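Local coordinates for protein Cg9734-pa (Drosophila melanogaster, PDB 2BK9) that binds heme in a six-coordinate state and probably binds and carries oxygen, at residues Glu40-Arg45 against Arg59-Arg64; Lys10-Ile15 against Ala129-Leu134. The protein carries 1 engineered substitution. All coordinates share one frame; numbering follows the deposited sequence. Where two conformers were deposited one is given.

Contact 1 (Glu40-Arg45 against Arg59-Arg64). With HEM (protoporphyrin IX containing Fe), chain B.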
# COMPACT_ATOMS: atom_id res chain seq x y z
N GLU A 40 -6.07 -16.09 4.03
CA GLU A 40 -5.52 -17.42 4.02
C GLU A 40 -4.03 -17.42 3.74
O GLU A 40 -3.36 -18.43 4.01
CB GLU A 40 -6.25 -18.27 2.99
CG GLU A 40 -7.74 -18.45 3.24
CD GLU A 40 -8.22 -18.86 4.62
OE1 GLU A 40 -7.69 -19.81 5.23
OE2 GLU A 40 -9.19 -18.29 5.13
N LYS A 41 -3.49 -16.35 3.19
CA LYS A 41 -2.07 -16.27 2.90
C LYS A 41 -1.23 -16.07 4.16
O LYS A 41 -0.03 -16.25 4.12
CB LYS A 41 -1.79 -15.09 1.96
CG LYS A 41 -2.43 -15.17 0.62
CD LYS A 41 -1.89 -16.22 -0.27
CE LYS A 41 -2.37 -16.15 -1.69
NZ LYS A 41 -1.77 -17.22 -2.53
N PHE A 42 -1.86 -15.66 5.26
CA PHE A 42 -1.15 -15.24 6.47
C PHE A 42 -1.32 -16.26 7.59
O PHE A 42 -2.34 -16.92 7.70
CB PHE A 42 -1.68 -13.91 6.97
CG PHE A 42 -1.31 -12.74 6.14
CD1 PHE A 42 -0.07 -12.13 6.33
CD2 PHE A 42 -2.17 -12.26 5.15
CE1 PHE A 42 0.28 -11.02 5.63
CE2 PHE A 42 -1.77 -11.10 4.43
CZ PHE A 42 -0.56 -10.50 4.72
N PRO A 43 -0.39 -16.29 8.54
CA PRO A 43 -0.51 -17.21 9.67
C PRO A 43 -1.67 -16.94 10.61
O PRO A 43 -2.15 -17.81 11.31
CB PRO A 43 0.82 -17.04 10.40
CG PRO A 43 1.43 -15.79 9.87
CD PRO A 43 0.90 -15.59 8.52
N PHE A 44 -2.16 -15.71 10.57
CA PHE A 44 -3.30 -15.27 11.33
C PHE A 44 -4.62 -15.49 10.61
O PHE A 44 -5.63 -14.90 10.99
CB PHE A 44 -3.14 -13.82 11.79
CG PHE A 44 -2.84 -12.81 10.68
CD1 PHE A 44 -3.83 -12.35 9.86
CD2 PHE A 44 -1.55 -12.34 10.47
CE1 PHE A 44 -3.55 -11.45 8.87
CE2 PHE A 44 -1.26 -11.44 9.49
CZ PHE A 44 -2.28 -10.97 8.71
N ARG A 45 -4.63 -16.38 9.61
CA ARG A 45 -5.81 -16.64 8.83
C ARG A 45 -7.07 -16.94 9.61
O ARG A 45 -8.15 -16.62 9.10
CB ARG A 45 -5.53 -17.78 7.83
CG ARG A 45 -5.04 -19.06 8.46
CD ARG A 45 -4.68 -20.14 7.48
NE ARG A 45 -3.57 -19.77 6.60
CZ ARG A 45 -2.29 -19.92 6.86
NH1 ARG A 45 -1.84 -20.38 8.03
NH2 ARG A 45 -1.40 -19.52 5.97
N ARG A 59 -0.09 -6.74 12.78
CA ARG A 59 0.45 -5.41 13.04
C ARG A 59 1.75 -5.16 12.27
O ARG A 59 1.96 -4.08 11.76
CB ARG A 59 0.67 -5.21 14.53
CG ARG A 59 -0.59 -4.83 15.24
CD ARG A 59 -0.34 -4.05 16.51
NE ARG A 59 0.45 -4.88 17.40
CZ ARG A 59 -0.04 -5.84 18.17
NH1 ARG A 59 -1.34 -6.08 18.21
NH2 ARG A 59 0.75 -6.58 18.92
N ALA A 60 2.57 -6.20 12.15
CA ALA A 60 3.79 -6.07 11.43
C ALA A 60 3.52 -5.78 9.95
O ALA A 60 4.17 -4.94 9.36
CB ALA A 60 4.61 -7.34 11.59
N HIS A 61 2.58 -6.50 9.34
CA HIS A 61 2.31 -6.26 7.92
C HIS A 61 1.65 -4.90 7.70
O HIS A 61 1.95 -4.20 6.75
CB HIS A 61 1.46 -7.39 7.30
CG HIS A 61 1.45 -7.35 5.81
ND1 HIS A 61 0.51 -6.69 5.07
CD2 HIS A 61 2.31 -7.88 4.91
CE1 HIS A 61 0.81 -6.81 3.78
NE2 HIS A 61 1.89 -7.54 3.66
N ALA A 62 0.72 -4.55 8.61
CA ALA A 62 0.07 -3.27 8.52
C ALA A 62 1.11 -2.13 8.54
O ALA A 62 1.04 -1.15 7.80
CB ALA A 62 -0.94 -3.16 9.65
N GLY A 63 2.04 -2.25 9.47
CA GLY A 63 3.11 -1.27 9.64
C GLY A 63 4.04 -1.24 8.45
O GLY A 63 4.50 -0.15 8.05
N ARG A 64 4.30 -2.38 7.82
CA ARG A 64 5.10 -2.43 6.61
C ARG A 64 4.47 -1.64 5.50
O ARG A 64 5.17 -0.96 4.77
CB ARG A 64 5.32 -3.88 6.16
CG ARG A 64 6.44 -4.61 6.95
CD ARG A 64 6.52 -6.12 6.75
NE ARG A 64 7.77 -6.63 7.32
CZ ARG A 64 7.89 -7.57 8.23
NH1 ARG A 64 6.85 -8.24 8.69
NH2 ARG A 64 9.10 -7.88 8.65
CHA HEM B . 4.99 -9.99 3.61
CHB HEM B . 4.91 -5.39 2.20
CHC HEM B . 0.81 -6.27 -0.07
CHD HEM B . 0.65 -10.70 1.70
C1A HEM B . 5.34 -8.69 3.36
C2A HEM B . 6.64 -8.09 3.67
C3A HEM B . 6.64 -6.80 3.27
C4A HEM B . 5.33 -6.57 2.73
CMA HEM B . 7.73 -5.72 3.34
CAA HEM B . 7.78 -8.87 4.34
CBA HEM B . 8.48 -9.78 3.33
CGA HEM B . 9.49 -10.58 4.11
O1A HEM B . 9.11 -11.59 4.77
O2A HEM B . 10.68 -10.23 4.06
C1B HEM B . 3.74 -5.20 1.50
C2B HEM B . 3.42 -3.99 0.80
C3B HEM B . 2.26 -4.24 0.16
C4B HEM B . 1.89 -5.60 0.39
CMB HEM B . 4.24 -2.73 0.84
CAB HEM B . 1.51 -3.36 -0.77
CBB HEM B . 1.43 -2.04 -0.69
C1C HEM B . 0.40 -7.54 0.19
C2C HEM B . -0.79 -8.20 -0.34
C3C HEM B . -0.88 -9.41 0.20
C4C HEM B . 0.28 -9.57 1.04
CMC HEM B . -1.74 -7.56 -1.36
CAC HEM B . -1.98 -10.40 -0.07
CBC HEM B . -2.42 -11.34 0.73
C1D HEM B . 1.80 -10.90 2.39
C2D HEM B . 2.19 -12.13 2.96
C3D HEM B . 3.47 -11.93 3.54
C4D HEM B . 3.79 -10.56 3.26
CMD HEM B . 1.36 -13.40 2.99
CAD HEM B . 4.28 -12.97 4.26
CBD HEM B . 3.87 -13.10 5.70
CGD HEM B . 4.63 -14.15 6.45
O1D HEM B . 4.26 -14.45 7.61
O2D HEM B . 5.62 -14.69 5.90
NA HEM B . 4.58 -7.75 2.75
NB HEM B . 2.79 -6.19 1.24
NC HEM B . 1.04 -8.41 1.03
ND HEM B . 2.79 -9.96 2.57
FE HEM B . 2.80 -8.08 1.94
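F42, in the loop running into helix 56-75, faces H61 on that helix with their CA atoms 9.7 Å apart, a gap bridged by two aromatic side chains. Just before F42 a 3-10 segment ends; from F42 to R45 the chain folds into a type I turn, closed by R45 N to F42 O at 3.0 Å, while 59-64 is regular helix. R45 reaches back past the turn to E40, its NE and NH2 both bonded to one backbone oxygen. E40 O lies in the guanidinium plane of R45, 2.9 Å from NE, while both nitrogens come from above the same face of the carbonyl. Both side chains of the F42-H61 pair point across the gap. The H61 imidazole rises off the helix because chi1, -166°, sets CG opposite the backbone N, and F42 meets it edge to face, the ring planes at 74°. F42 CE1 comes 3.8 Å from H61 CD2, and F42 CZ lies over the middle of the imidazole face. This is the heme pocket of the globin fold: F42 is the phenylalanine of the CD corner and H61 the distal histidine of helix E. Here H61 itself binds the iron, NE2 to FE at 2.0 Å, while H96 supplies the other axial nitrogen, giving the bis-histidyl six-coordinate heme. F42 is layered between two neighbours. Over one face the heme methyl CMD sits above the ring centre, with F42 CZ 3.3 Å from the meso carbon CHD; the opposite face carries F44 CZ. In turn, F42 CB rests over the centre of the F44 ring. Further along the helix, R64 runs extended beside the porphyrin, its CD 3.5 Å from heme C3A, while K41 NZ bonds to the backbone oxygens of R99 and T100.

Contact 2 (Lys10-Ile15 against Ala129-Leu134)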
# COMPACT_ATOMS: atom_id res chain seq x y z
N LYS A 10 3.08 14.95 0.10
CA LYS A 10 3.83 15.02 1.34
C LYS A 10 3.01 15.57 2.49
O LYS A 10 3.01 15.01 3.59
CB LYS A 10 5.13 15.79 1.16
CG LYS A 10 6.15 15.03 0.35
CD LYS A 10 7.46 15.78 0.30
CE LYS A 10 8.52 14.99 -0.40
NZ LYS A 10 9.83 15.43 0.17
N LYS A 11 2.34 16.67 2.26
CA LYS A 11 1.62 17.33 3.33
C LYS A 11 0.41 16.49 3.76
O LYS A 11 0.16 16.37 4.95
CB LYS A 11 1.19 18.71 2.92
CG LYS A 11 2.29 19.74 2.71
CD LYS A 11 3.28 19.87 3.87
CE LYS A 11 2.61 20.33 5.15
NZ LYS A 11 3.57 20.47 6.26
N THR A 12 -0.36 15.94 2.83
CA THR A 12 -1.52 15.14 3.22
C THR A 12 -1.13 13.82 3.86
O THR A 12 -1.87 13.33 4.71
CB THR A 12 -2.48 14.90 2.03
OG1 THR A 12 -1.79 14.27 0.94
CG2 THR A 12 -3.11 16.19 1.55
N TRP A 13 0.03 13.28 3.53
CA TRP A 13 0.51 12.06 4.15
C TRP A 13 0.80 12.23 5.64
O TRP A 13 0.70 11.27 6.37
CB TRP A 13 1.79 11.62 3.43
CG TRP A 13 2.47 10.42 3.94
CD1 TRP A 13 3.75 10.36 4.36
CD2 TRP A 13 1.97 9.09 4.02
NE1 TRP A 13 4.09 9.07 4.68
CE2 TRP A 13 3.01 8.27 4.52
CE3 TRP A 13 0.74 8.48 3.75
CZ2 TRP A 13 2.84 6.90 4.69
CZ3 TRP A 13 0.59 7.14 3.97
CH2 TRP A 13 1.64 6.35 4.42
N GLU A 14 1.13 13.46 6.06
CA GLU A 14 1.49 13.68 7.44
C GLU A 14 0.40 13.17 8.38
O GLU A 14 0.72 12.74 9.49
CB GLU A 14 1.75 15.17 7.73
CG GLU A 14 2.97 15.69 7.02
CD GLU A 14 3.23 17.15 7.26
OE1 GLU A 14 2.55 17.79 8.09
OE2 GLU A 14 4.14 17.70 6.63
N ILE A 15 -0.87 13.30 8.02
CA ILE A 15 -1.96 12.92 8.92
C ILE A 15 -1.98 11.39 9.13
O ILE A 15 -1.79 10.94 10.26
CB ILE A 15 -3.27 13.51 8.43
CG1 ILE A 15 -3.22 15.01 8.62
CG2 ILE A 15 -4.44 12.90 9.17
CD1 ILE A 15 -4.36 15.76 7.96
N ALA A 129 -6.95 12.08 -6.87
CA ALA A 129 -6.39 11.74 -8.14
C ALA A 129 -4.88 11.82 -8.14
O ALA A 129 -4.21 10.98 -8.75
CB ALA A 129 -6.98 12.61 -9.23
N THR A 130 -4.32 12.79 -7.45
CA THR A 130 -2.87 12.90 -7.35
C THR A 130 -2.30 11.66 -6.64
O THR A 130 -1.32 11.10 -7.07
CB THR A 130 -2.50 14.19 -6.62
OG1 THR A 130 -3.02 15.30 -7.38
CG2 THR A 130 -1.03 14.34 -6.44
N TRP A 131 -2.95 11.28 -5.54
CA TRP A 131 -2.56 10.06 -4.84
C TRP A 131 -2.68 8.83 -5.75
O TRP A 131 -1.82 7.96 -5.74
CB TRP A 131 -3.38 9.87 -3.57
CG TRP A 131 -2.81 10.57 -2.40
CD1 TRP A 131 -3.09 11.84 -1.99
CD2 TRP A 131 -1.79 10.10 -1.55
NE1 TRP A 131 -2.33 12.16 -0.88
CE2 TRP A 131 -1.54 11.11 -0.58
CE3 TRP A 131 -1.08 8.91 -1.48
CZ2 TRP A 131 -0.62 10.94 0.41
CZ3 TRP A 131 -0.16 8.74 -0.48
CH2 TRP A 131 0.05 9.75 0.46
N ALA A 132 -3.77 8.73 -6.51
CA ALA A 132 -3.94 7.60 -7.40
C ALA A 132 -2.84 7.56 -8.45
O ALA A 132 -2.46 6.46 -8.87
CB ALA A 132 -5.29 7.60 -8.04
N LYS A 133 -2.35 8.71 -8.89
CA LYS A 133 -1.22 8.72 -9.82
C LYS A 133 0.04 8.11 -9.20
O LYS A 133 0.76 7.35 -9.87
CB LYS A 133 -0.96 10.15 -10.23
CG LYS A 133 0.05 10.37 -11.28
CD LYS A 133 -0.00 11.76 -11.89
CE LYS A 133 -0.77 12.82 -11.20
NZ LYS A 133 -2.06 13.22 -11.84
N LEU A 134 0.32 8.43 -7.94
CA LEU A 134 1.44 7.83 -7.26
C LEU A 134 1.25 6.32 -7.13
O LEU A 134 2.14 5.54 -7.42
CB LEU A 134 1.63 8.43 -5.86
CG LEU A 134 2.68 7.74 -4.98
CD1 LEU A 134 4.06 7.83 -5.59
CD2 LEU A 134 2.66 8.34 -3.59
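T12 and W131 meet because T12 turns OG1 into the position between its backbone N and carbonyl carbon (chi1 57°), where the hydroxyl oxygen meets the indole N-H of W131. W13, next in the chain, has CG anti to the backbone N, which brings its own indole alongside that of W131. Two helices distant in sequence, 3-17 and 125-143, are thereby joined; in globin terms these are helices A and H, the first and last of the fold. W131 does the bridging with two parts of one flat group. Its NE1 donates to T12 OG1 at 2.8 Å, with the oxygen almost exactly in the indole plane and an N-H...O angle of 154°. The benzo end goes to W13: CH2 touches W13 CE3 at 3.6 Å, and both CH2 and CZ2 lie against W13 CB. The six-membered rings stand 5.9 Å apart at their centres with planes at 46°, oblique to one another, and the touch is apolar, carbon against carbon. Replacing W131 with an alanine would probably leave T12 OG1 without its donor and open a gap beside W13. Around the indoles, I73 of helix 56-75 and L117 of helix 103-120 close the hydrophobic surroundings, and W13 NE1 is bonded to D70 OD1. On the outer side of helix 3-17, K11 NZ forms a salt bridge with E14 OE2 at 2.9 Å. The T12 hydroxyl is engaged both ways, accepting from W131 and giving its own proton to the backbone oxygen of L8; the bond to L8 O is likely to hold the hydroxyl in the rotation that presents its oxygen to W131 NE1, so the buried indole N-H has its acceptor ready placed.

Both contacts are buried, yet they lie on opposite sides of the chain's centre, with their own centres 24 Å apart. Helix 56-75 connects them: it supplies H61 to contact 1, while farther along it D70 bonds to W13 and I73 touches both tryptophans of contact 2. Chemistry follows place. At 40-45 against 59-64 a loop and a helix are brought together around a cofactor, through an aromatic edge-to-face pair and a metal bond. At 10-15 against 129-134 two helices from the chain's ends pack directly, through an indole hydrogen bond and apolar ring contact, away from the iron.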